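PDB 6D2Y: PbSGBP-B lipoprotein, which probably binds polysaccharides as a surface glycan-binding lipoprotein of Prevotella bryantii, and carries a bound magnesium ion. Local coordinates for residues I333-N344 with V353-F363; L237-R245 with D276-G285. All coordinates share one frame; numbering follows the deposited sequence.

How the contacts relate
Both contacts lie in the region assigned to the xyloglucan-binding domain, and both are anchored on the four-stranded antiparallel sheet that contains strands 279-282 and 330-335. Contact 1 is the more buried: a loop folds back beyond the end of strand 330-335, and an indole packed in aliphatic groups is joined by hydrogen bonds of the backbone and small polar side chains. Contact 2 lays the loop 237-245 over strand 279-282 at one margin of the sheet. It is only partly buried, and a carboxylate and a guanidinium do much of its work. The two meet directly, with Ile340 CG1 packing 3.5 Å from Trp283 CD1 and Cys358 against Trp242; Leu342 N probably bonds to Ala284 O.

Contact 1: residues I333-N344 with V353-F363; sequences IFGSPSQISLGN and VTLAGCNNTWF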
loop_
_atom_site.group_PDB
_atom_site.type_symbol
_atom_site.label_atom_id
_atom_site.label_comp_id
_atom_site.label_asym_id
_atom_site.label_seq_id
_atom_site.Cartn_x
_atom_site.Cartn_y
_atom_site.Cartn_z
ATOM N N ILE A 333 -7.342 -5.283 -16.269
ATOM C CA ILE A 333 -8.116 -4.365 -17.099
ATOM C C ILE A 333 -9.564 -4.361 -16.626
ATOM O O ILE A 333 -10.240 -5.397 -16.667
ATOM C CB ILE A 333 -8.045 -4.737 -18.590
ATOM C CG1 ILE A 333 -6.628 -5.159 -18.988
ATOM C CG2 ILE A 333 -8.506 -3.573 -19.450
ATOM C CD1 ILE A 333 -6.477 -6.653 -19.193
ATOM N N PHE A 334 -10.039 -3.196 -16.194
ATOM C CA PHE A 334 -11.454 -2.972 -15.944
ATOM C C PHE A 334 -12.119 -2.472 -17.220
ATOM O O PHE A 334 -11.497 -1.792 -18.039
ATOM C CB PHE A 334 -11.662 -1.958 -14.818
ATOM C CG PHE A 334 -11.565 -2.551 -13.439
ATOM C CD1 PHE A 334 -12.609 -3.297 -12.920
ATOM C CD2 PHE A 334 -10.441 -2.343 -12.655
ATOM C CE1 PHE A 334 -12.532 -3.837 -11.652
ATOM C CE2 PHE A 334 -10.358 -2.881 -11.384
ATOM C CZ PHE A 334 -11.403 -3.630 -10.882
ATOM N N GLY A 335 -13.388 -2.813 -17.382
ATOM C CA GLY A 335 -14.100 -2.462 -18.598
ATOM C C GLY A 335 -15.556 -2.166 -18.335
ATOM O O GLY A 335 -16.166 -2.713 -17.410
ATOM N N SER A 336 -16.112 -1.290 -19.160
ATOM C CA SER A 336 -17.518 -0.935 -19.159
ATOM C C SER A 336 -18.303 -1.901 -20.034
ATOM O O SER A 336 -17.727 -2.619 -20.857
ATOM C CB SER A 336 -17.693 0.497 -19.665
ATOM O OG SER A 336 -17.376 0.596 -21.043
ATOM N N PRO A 337 -19.630 -1.957 -19.876
ATOM C CA PRO A 337 -20.435 -2.776 -20.794
ATOM C C PRO A 337 -20.303 -2.338 -22.238
ATOM O O PRO A 337 -20.500 -3.164 -23.144
ATOM C CB PRO A 337 -21.867 -2.580 -20.277
ATOM C CG PRO A 337 -21.707 -2.186 -18.862
ATOM C CD PRO A 337 -20.462 -1.353 -18.820
ATOM N N SER A 338 -19.969 -1.067 -22.481
ATOM C CA SER A 338 -19.679 -0.628 -23.835
ATOM C C SER A 338 -18.487 -1.363 -24.441
ATOM O O SER A 338 -18.419 -1.511 -25.661
ATOM C CB SER A 338 -19.444 0.886 -23.828
ATOM O OG SER A 338 -18.585 1.275 -24.885
ATOM N N GLN A 339 -17.545 -1.823 -23.627
ATOM C CA GLN A 339 -16.330 -2.449 -24.141
ATOM C C GLN A 339 -16.419 -3.971 -24.176
ATOM O O GLN A 339 -15.902 -4.601 -25.107
ATOM C CB GLN A 339 -15.125 -2.034 -23.291
ATOM C CG GLN A 339 -14.833 -0.551 -23.335
ATOM C CD GLN A 339 -13.788 -0.149 -22.312
ATOM O OE1 GLN A 339 -14.092 0.012 -21.128
ATOM N NE2 GLN A 339 -12.552 0.028 -22.762
ATOM N N ILE A 340 -17.057 -4.575 -23.176
ATOM C CA ILE A 340 -17.070 -6.025 -23.035
ATOM C C ILE A 340 -18.295 -6.414 -22.220
ATOM O O ILE A 340 -18.683 -5.714 -21.281
ATOM C CB ILE A 340 -15.761 -6.535 -22.384
ATOM C CG1 ILE A 340 -15.773 -8.059 -22.265
ATOM C CG2 ILE A 340 -15.543 -5.887 -21.023
ATOM C CD1 ILE A 340 -15.845 -8.766 -23.596
ATOM N N SER A 341 -18.902 -7.538 -22.591
ATOM C CA SER A 341 -20.027 -8.101 -21.859
ATOM C C SER A 341 -20.169 -9.559 -22.266
ATOM O O SER A 341 -19.676 -9.975 -23.318
ATOM C CB SER A 341 -21.326 -7.333 -22.133
ATOM O OG SER A 341 -21.687 -7.419 -23.500
ATOM N N LEU A 342 -20.837 -10.335 -21.418
ATOM C CA LEU A 342 -21.085 -11.746 -21.704
ATOM C C LEU A 342 -22.423 -11.856 -22.422
ATOM O O LEU A 342 -23.481 -11.890 -21.789
ATOM C CB LEU A 342 -21.072 -12.580 -20.430
ATOM C CG LEU A 342 -21.256 -14.079 -20.681
ATOM C CD1 LEU A 342 -20.030 -14.665 -21.368
ATOM C CD2 LEU A 342 -21.568 -14.826 -19.395
ATOM N N GLY A 343 -22.377 -11.911 -23.747
ATOM C CA GLY A 343 -23.591 -12.013 -24.533
ATOM C C GLY A 343 -23.315 -11.654 -25.981
ATOM O O GLY A 343 -22.170 -11.656 -26.429
ATOM N N ASN A 344 -24.393 -11.352 -26.696
ATOM C CA ASN A 344 -24.299 -10.948 -28.088
ATOM C C ASN A 344 -24.072 -9.445 -28.187
ATOM O O ASN A 344 -24.523 -8.669 -27.339
ATOM C CB ASN A 344 -25.565 -11.334 -28.857
ATOM C CG ASN A 344 -25.651 -12.826 -29.126
ATOM O OD1 ASN A 344 -24.808 -13.393 -29.823
ATOM N ND2 ASN A 344 -26.678 -13.467 -28.580
ATOM N N VAL A 353 -27.119 1.131 -22.379
ATOM C CA VAL A 353 -25.803 0.932 -22.975
ATOM C C VAL A 353 -25.906 -0.141 -24.049
ATOM O O VAL A 353 -26.518 -1.192 -23.834
ATOM C CB VAL A 353 -24.769 0.537 -21.906
ATOM C CG1 VAL A 353 -23.422 0.232 -22.546
ATOM C CG2 VAL A 353 -24.634 1.634 -20.864
ATOM N N THR A 354 -25.308 0.121 -25.208
ATOM C CA THR A 354 -25.212 -0.879 -26.267
ATOM C C THR A 354 -24.049 -1.810 -25.943
ATOM O O THR A 354 -22.882 -1.412 -26.028
ATOM C CB THR A 354 -25.027 -0.210 -27.625
ATOM O OG1 THR A 354 -25.917 0.908 -27.730
ATOM C CG2 THR A 354 -25.332 -1.193 -28.746
ATOM N N LEU A 355 -24.364 -3.045 -25.564
ATOM C CA LEU A 355 -23.339 -3.986 -25.139
ATOM C C LEU A 355 -22.444 -4.383 -26.306
ATOM O O LEU A 355 -22.885 -4.488 -27.454
ATOM C CB LEU A 355 -23.976 -5.236 -24.530
ATOM C CG LEU A 355 -24.909 -5.041 -23.335
ATOM C CD1 LEU A 355 -25.136 -6.363 -22.628
ATOM C CD2 LEU A 355 -24.356 -4.007 -22.375
ATOM N N ALA A 356 -21.168 -4.612 -25.997
ATOM C CA ALA A 356 -20.208 -5.019 -27.011
ATOM C C ALA A 356 -20.219 -6.517 -27.275
ATOM O O ALA A 356 -19.689 -6.951 -28.303
ATOM C CB ALA A 356 -18.797 -4.585 -26.605
ATOM N N GLY A 357 -20.808 -7.310 -26.385
ATOM C CA GLY A 357 -20.762 -8.749 -26.535
ATOM C C GLY A 357 -19.380 -9.298 -26.214
ATOM O O GLY A 357 -18.469 -8.587 -25.788
ATOM N N CYS A 358 -19.240 -10.604 -26.428
ATOM C CA CYS A 358 -17.975 -11.274 -26.158
ATOM C C CYS A 358 -16.923 -10.858 -27.176
ATOM O O CYS A 358 -17.174 -10.869 -28.385
ATOM C CB CYS A 358 -18.162 -12.790 -26.184
ATOM S SG CYS A 358 -19.321 -13.434 -24.958
ATOM N N ASN A 359 -15.741 -10.494 -26.685
ATOM C CA ASN A 359 -14.628 -10.131 -27.551
ATOM C C ASN A 359 -13.348 -10.156 -26.733
ATOM O O ASN A 359 -13.377 -10.162 -25.500
ATOM C CB ASN A 359 -14.832 -8.753 -28.189
ATOM C CG ASN A 359 -14.601 -7.617 -27.209
ATOM O OD1 ASN A 359 -13.477 -7.141 -27.046
ATOM N ND2 ASN A 359 -15.668 -7.172 -26.556
ATOM N N ASN A 360 -12.216 -10.179 -27.441
ATOM C CA ASN A 360 -10.909 -10.064 -26.803
ATOM C C ASN A 360 -10.082 -8.946 -27.426
ATOM O O ASN A 360 -8.850 -8.975 -27.347
ATOM C CB ASN A 360 -10.142 -11.389 -26.860
ATOM C CG ASN A 360 -9.995 -11.924 -28.272
ATOM O OD1 ASN A 360 -10.261 -11.226 -29.248
ATOM N ND2 ASN A 360 -9.557 -13.174 -28.383
ATOM N N THR A 361 -10.737 -7.971 -28.053
ATOM C CA THR A 361 -10.065 -6.821 -28.639
ATOM C C THR A 361 -10.199 -5.562 -27.795
ATOM O O THR A 361 -9.482 -4.587 -28.046
ATOM C CB THR A 361 -10.621 -6.536 -30.042
ATOM O OG1 THR A 361 -11.998 -6.153 -29.945
ATOM C CG2 THR A 361 -10.510 -7.770 -30.925
ATOM N N TRP A 362 -11.088 -5.562 -26.799
ATOM C CA TRP A 362 -11.404 -4.329 -26.087
ATOM C C TRP A 362 -10.247 -3.849 -25.221
ATOM O O TRP A 362 -10.123 -2.644 -24.974
ATOM C CB TRP A 362 -12.659 -4.526 -25.237
ATOM C CG TRP A 362 -12.463 -5.454 -24.085
ATOM C CD1 TRP A 362 -12.493 -6.818 -24.114
ATOM C CD2 TRP A 362 -12.201 -5.087 -22.726
ATOM N NE1 TRP A 362 -12.268 -7.323 -22.856
ATOM C CE2 TRP A 362 -12.085 -6.281 -21.986
ATOM C CE3 TRP A 362 -12.053 -3.866 -22.062
ATOM C CZ2 TRP A 362 -11.830 -6.289 -20.617
ATOM C CZ3 TRP A 362 -11.797 -3.877 -20.703
ATOM C CH2 TRP A 362 -11.690 -5.079 -19.995
ATOM N N PHE A 363 -9.395 -4.758 -24.750
ATOM C CA PHE A 363 -8.256 -4.368 -23.930
ATOM C C PHE A 363 -6.994 -4.114 -24.744
ATOM O O PHE A 363 -5.956 -3.784 -24.160
ATOM C CB PHE A 363 -7.983 -5.424 -22.846
ATOM C CG PHE A 363 -7.729 -6.806 -23.381
ATOM C CD1 PHE A 363 -6.450 -7.206 -23.727
ATOM C CD2 PHE A 363 -8.767 -7.712 -23.515
ATOM C CE1 PHE A 363 -6.213 -8.479 -24.213
ATOM C CE2 PHE A 363 -8.535 -8.986 -24.000
ATOM C CZ PHE A 363 -7.257 -9.369 -24.347
HETATM O O HOH W 1 -11.210 -0.333 -25.252
#
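Trp362 and Ile340 form the tight half of this contact. The isoleucine lies over the indole, its CB 3.6 Å from the centroid of the five-membered ring and only 7° off the normal, a CH-pi contact; CG2 extends the cover over the same face. Phe363 CB takes the opposite face. With chi1 at 69°, Trp362 CG sits between its own backbone N and carbonyl carbon, which turns the ring in against strand 330-335. There CZ3 reaches Gly335 CA at 3.4 Å, a close approach suited to a residue without a side chain, and CG2 of Ile333 at 3.5 Å. A broad, largely apolar ring and branched aliphatics suit this buried place. At the indole edge Gln339 NE2 lies in the ring plane, and a water joins it to Trp362 O.

Beyond the indole, hydrogen bonds join the two segments. Asn359 ND2 donates to Gln339 O at 3.0 Å, in the carbonyl plane, and also to Gly357 O; OD1 accepts from Thr361 N in an Asx turn. Gly357 has a positive phi (73°), readily adopted by glycine, and lies so near the backbone of Asn344 that there is no room for a CB; its N donates to Ser341 OG. Cys358 N donates to Gly343 O.

The margins are looser. Ser338, Thr354 and Asn344 are exposed, and Val353 reaches Pro337 CB only through CG1, at 3.9 Å.

Strand 423-428 lies alongside: Asn425 bonds to the backbone of Ile333 and touches Trp362, while Ser423 meets Ile340. On the far side of strand 330-335, Phe334 pairs edge-to-face with Phe421.

Contact 2: residues L237-R245 with D276-G285; sequences LGNSGWHDR and DEFSFEYWAG
Glu281 grips the turn of the loop at His243 through both carboxylate oxygens. OE2 receives His243 ND1 at 2.7 Å on its syn lone pair, in the plane of the imidazole, and takes Ser279 OG on its anti side, tilted from the carboxylate plane. OE1 accepts two backbone groups, Trp242 N nearly along the C-O axis and His243 N at 3.0 Å from above the carboxylate plane. Four bonds fix the rotation of a buried carboxylate, for which glutamate has the reach and the acceptors. Arg245, long and flexible, bends at chi2 (-89°) and chi3 (71°) to bring NH1 edge-on to Ser279 O at 2.8 Å while its flat cationic head turns a face to Glu277 O; Glu277 OE1 makes only a long, out-of-plane salt bridge with NH2.

Next comes a single beta bridge between Ser240 and Tyr282, through which the loop pairs with strand 279-282, an outermost strand of its antiparallel sheet. Ser240 N donates to Glu281 O at 3.0 Å, and the small Ser240 side chain adds a bond from OG to Trp283 O.

Farther out, flat groups are covered from above. Asp276 CB stands 3.5 Å from the His243 ring centroid, with the carboxylate stacked nearly parallel on the imidazole; Trp242 CB covers the opposite face, and Asp276 OD2 accepts a hydrogen bond from Trp274 NE1. Gly241, without a side chain, lays CA over the six-membered ring of Trp283, whose edge points at the face of Trp242 with planes at 70°. Leu237 CD2 rests 3.9 Å from Tyr282 CE1, and Tyr282 OH bonds to Pro297 O.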
loop_
_atom_site.group_PDB
_atom_site.type_symbol
_atom_site.label_atom_id
_atom_site.label_comp_id
_atom_site.label_asym_id
_atom_site.label_seq_id
_atom_site.Cartn_x
_atom_site.Cartn_y
_atom_site.Cartn_z
ATOM N N LEU A 237 -19.437 -15.324 -7.668
ATOM C CA LEU A 237 -18.820 -14.934 -8.926
ATOM C C LEU A 237 -17.542 -15.726 -9.176
ATOM O O LEU A 237 -16.776 -16.018 -8.252
ATOM C CB LEU A 237 -18.514 -13.439 -8.927
ATOM C CG LEU A 237 -19.677 -12.509 -8.586
ATOM C CD1 LEU A 237 -19.228 -11.057 -8.663
ATOM C CD2 LEU A 237 -20.853 -12.762 -9.517
ATOM N N GLY A 238 -17.320 -16.069 -10.440
ATOM C CA GLY A 238 -16.122 -16.770 -10.850
ATOM C C GLY A 238 -15.811 -16.518 -12.308
ATOM O O GLY A 238 -15.609 -15.372 -12.716
ATOM N N ASN A 239 -15.776 -17.580 -13.105
ATOM C CA ASN A 239 -15.568 -17.430 -14.537
ATOM C C ASN A 239 -16.801 -16.818 -15.189
ATOM O O ASN A 239 -17.936 -17.182 -14.874
ATOM C CB ASN A 239 -15.255 -18.782 -15.174
ATOM C CG ASN A 239 -13.885 -19.304 -14.793
ATOM O OD1 ASN A 239 -12.884 -18.596 -14.905
ATOM N ND2 ASN A 239 -13.834 -20.552 -14.339
ATOM N N SER A 240 -16.571 -15.872 -16.098
ATOM C CA SER A 240 -17.645 -15.284 -16.887
ATOM C C SER A 240 -17.077 -14.716 -18.180
ATOM O O SER A 240 -17.007 -13.497 -18.356
ATOM C CB SER A 240 -18.376 -14.199 -16.097
ATOM O OG SER A 240 -19.466 -13.682 -16.841
ATOM N N GLY A 241 -16.657 -15.597 -19.081
ATOM C CA GLY A 241 -16.021 -15.181 -20.312
ATOM C C GLY A 241 -15.765 -16.356 -21.230
ATOM O O GLY A 241 -16.537 -17.319 -21.242
ATOM N N TRP A 242 -14.675 -16.293 -21.993
ATOM C CA TRP A 242 -14.351 -17.347 -22.945
ATOM C C TRP A 242 -13.438 -18.415 -22.356
ATOM O O TRP A 242 -13.671 -19.610 -22.566
ATOM C CB TRP A 242 -13.693 -16.745 -24.188
ATOM C CG TRP A 242 -14.665 -16.189 -25.180
ATOM C CD1 TRP A 242 -16.016 -16.379 -25.201
ATOM C CD2 TRP A 242 -14.359 -15.346 -26.296
ATOM N NE1 TRP A 242 -16.569 -15.708 -26.265
ATOM C CE2 TRP A 242 -15.573 -15.065 -26.952
ATOM C CE3 TRP A 242 -13.175 -14.805 -26.807
ATOM C CZ2 TRP A 242 -15.639 -14.269 -28.093
ATOM C CZ3 TRP A 242 -13.243 -14.012 -27.938
ATOM C CH2 TRP A 242 -14.465 -13.751 -28.569
ATOM N N HIS A 243 -12.407 -18.013 -21.621
ATOM C CA HIS A 243 -11.365 -18.923 -21.154
ATOM C C HIS A 243 -11.493 -19.091 -19.643
ATOM O O HIS A 243 -11.042 -18.240 -18.869
ATOM C CB HIS A 243 -9.995 -18.396 -21.566
ATOM C CG HIS A 243 -9.937 -17.957 -22.996
ATOM N ND1 HIS A 243 -9.898 -16.631 -23.369
ATOM C CD2 HIS A 243 -9.940 -18.672 -24.146
ATOM C CE1 HIS A 243 -9.863 -16.547 -24.687
ATOM N NE2 HIS A 243 -9.888 -17.771 -25.183
ATOM N N ASP A 244 -12.101 -20.201 -19.233
ATOM C CA ASP A 244 -12.387 -20.451 -17.828
ATOM C C ASP A 244 -11.128 -20.882 -17.088
ATOM O O ASP A 244 -10.342 -21.693 -17.585
ATOM C CB ASP A 244 -13.462 -21.529 -17.690
ATOM C CG ASP A 244 -14.651 -21.285 -18.592
ATOM O OD1 ASP A 244 -15.107 -20.126 -18.677
ATOM O OD2 ASP A 244 -15.135 -22.254 -19.215
ATOM N N ARG A 245 -10.949 -20.345 -15.886
ATOM C CA ARG A 245 -9.776 -20.626 -15.078
ATOM C C ARG A 245 -10.134 -21.556 -13.926
ATOM O O ARG A 245 -11.296 -21.684 -13.531
ATOM C CB ARG A 245 -9.160 -19.330 -14.542
ATOM C CG ARG A 245 -8.581 -18.431 -15.622
ATOM C CD ARG A 245 -7.119 -18.755 -15.910
ATOM N NE ARG A 245 -6.953 -20.033 -16.599
ATOM C CZ ARG A 245 -7.116 -20.205 -17.908
ATOM N NH1 ARG A 245 -7.454 -19.181 -18.679
ATOM N NH2 ARG A 245 -6.939 -21.404 -18.445
ATOM N N ASP A 276 -3.940 -17.599 -23.932
ATOM C CA ASP A 276 -5.150 -17.500 -23.119
ATOM C C ASP A 276 -5.135 -18.403 -21.890
ATOM O O ASP A 276 -6.064 -18.316 -21.072
ATOM C CB ASP A 276 -6.396 -17.820 -23.958
ATOM C CG ASP A 276 -6.457 -17.027 -25.251
ATOM O OD1 ASP A 276 -6.840 -17.594 -26.291
ATOM O OD2 ASP A 276 -6.098 -15.820 -25.209
ATOM N N GLU A 277 -4.122 -19.260 -21.740
ATOM C CA GLU A 277 -3.992 -20.035 -20.515
ATOM C C GLU A 277 -3.777 -19.149 -19.296
ATOM O O GLU A 277 -4.021 -19.595 -18.170
ATOM C CB GLU A 277 -2.838 -21.031 -20.629
ATOM C CG GLU A 277 -3.119 -22.228 -21.519
ATOM C CD GLU A 277 -3.978 -23.271 -20.831
ATOM O OE1 GLU A 277 -3.902 -23.380 -19.589
ATOM O OE2 GLU A 277 -4.720 -23.992 -21.533
ATOM N N PHE A 278 -3.325 -17.912 -19.489
ATOM C CA PHE A 278 -3.077 -16.974 -18.400
ATOM C C PHE A 278 -4.046 -15.797 -18.439
ATOM O O PHE A 278 -3.664 -14.649 -18.205
ATOM C CB PHE A 278 -1.636 -16.476 -18.433
ATOM C CG PHE A 278 -0.635 -17.531 -18.817
ATOM C CD1 PHE A 278 -0.245 -18.490 -17.897
ATOM C CD2 PHE A 278 -0.064 -17.547 -20.079
ATOM C CE1 PHE A 278 0.681 -19.464 -18.236
ATOM C CE2 PHE A 278 0.864 -18.514 -20.423
ATOM C CZ PHE A 278 1.237 -19.474 -19.500
ATOM N N SER A 279 -5.312 -16.068 -18.738
ATOM C CA SER A 279 -6.341 -15.038 -18.795
ATOM C C SER A 279 -7.512 -15.443 -17.912
ATOM O O SER A 279 -8.118 -16.497 -18.126
ATOM C CB SER A 279 -6.815 -14.810 -20.235
ATOM O OG SER A 279 -7.908 -13.907 -20.269
ATOM N N PHE A 280 -7.819 -14.614 -16.919
ATOM C CA PHE A 280 -9.063 -14.719 -16.168
ATOM C C PHE A 280 -9.998 -13.618 -16.645
ATOM O O PHE A 280 -9.590 -12.456 -16.749
ATOM C CB PHE A 280 -8.829 -14.601 -14.662
ATOM C CG PHE A 280 -10.091 -14.412 -13.870
ATOM C CD1 PHE A 280 -10.446 -13.159 -13.397
ATOM C CD2 PHE A 280 -10.927 -15.485 -13.605
ATOM C CE1 PHE A 280 -11.613 -12.977 -12.672
ATOM C CE2 PHE A 280 -12.096 -15.311 -12.879
ATOM C CZ PHE A 280 -12.439 -14.056 -12.412
ATOM N N GLU A 281 -11.243 -13.981 -16.945
ATOM C CA GLU A 281 -12.197 -13.050 -17.532
ATOM C C GLU A 281 -13.522 -13.135 -16.791
ATOM O O GLU A 281 -14.153 -14.197 -16.763
ATOM C CB GLU A 281 -12.396 -13.341 -19.024
ATOM C CG GLU A 281 -11.102 -13.412 -19.830
ATOM C CD GLU A 281 -11.172 -14.398 -20.986
ATOM O OE1 GLU A 281 -12.228 -15.041 -21.165
ATOM O OE2 GLU A 281 -10.168 -14.524 -21.721
ATOM N N TYR A 282 -13.941 -12.021 -16.194
ATOM C CA TYR A 282 -15.299 -11.866 -15.681
ATOM C C TYR A 282 -15.984 -10.770 -16.485
ATOM O O TYR A 282 -15.674 -9.584 -16.322
ATOM C CB TYR A 282 -15.325 -11.530 -14.191
ATOM C CG TYR A 282 -16.738 -11.300 -13.690
ATOM C CD1 TYR A 282 -17.535 -12.364 -13.292
ATOM C CD2 TYR A 282 -17.286 -10.023 -13.647
ATOM C CE1 TYR A 282 -18.829 -12.165 -12.852
ATOM C CE2 TYR A 282 -18.582 -9.814 -13.211
ATOM C CZ TYR A 282 -19.347 -10.889 -12.813
ATOM O OH TYR A 282 -20.636 -10.688 -12.372
ATOM N N TRP A 283 -16.921 -11.162 -17.338
ATOM C CA TRP A 283 -17.698 -10.226 -18.140
ATOM C C TRP A 283 -19.117 -10.184 -17.587
ATOM O O TRP A 283 -19.755 -11.229 -17.428
ATOM C CB TRP A 283 -17.688 -10.631 -19.615
ATOM C CG TRP A 283 -16.299 -10.824 -20.168
ATOM C CD1 TRP A 283 -15.137 -10.302 -19.672
ATOM C CD2 TRP A 283 -15.931 -11.592 -21.322
ATOM N NE1 TRP A 283 -14.072 -10.699 -20.445
ATOM C CE2 TRP A 283 -14.532 -11.490 -21.463
ATOM C CE3 TRP A 283 -16.649 -12.354 -22.248
ATOM C CZ2 TRP A 283 -13.839 -12.123 -22.494
ATOM C CZ3 TRP A 283 -15.959 -12.981 -23.269
ATOM C CH2 TRP A 283 -14.568 -12.863 -23.384
ATOM N N ALA A 284 -19.593 -8.981 -17.274
ATOM C CA ALA A 284 -20.934 -8.826 -16.727
ATOM C C ALA A 284 -21.983 -9.207 -17.764
ATOM O O ALA A 284 -21.804 -8.989 -18.966
ATOM C CB ALA A 284 -21.156 -7.388 -16.261
ATOM N N GLY A 285 -23.081 -9.779 -17.292
ATOM C CA GLY A 285 -24.160 -10.232 -18.144
ATOM C C GLY A 285 -24.154 -11.743 -18.306
ATOM O O GLY A 285 -23.206 -12.440 -17.941
HETATM O O HOH W 2 -11.718 -16.808 -16.654
HETATM O O HOH W 3 -14.152 -17.129 -18.479
#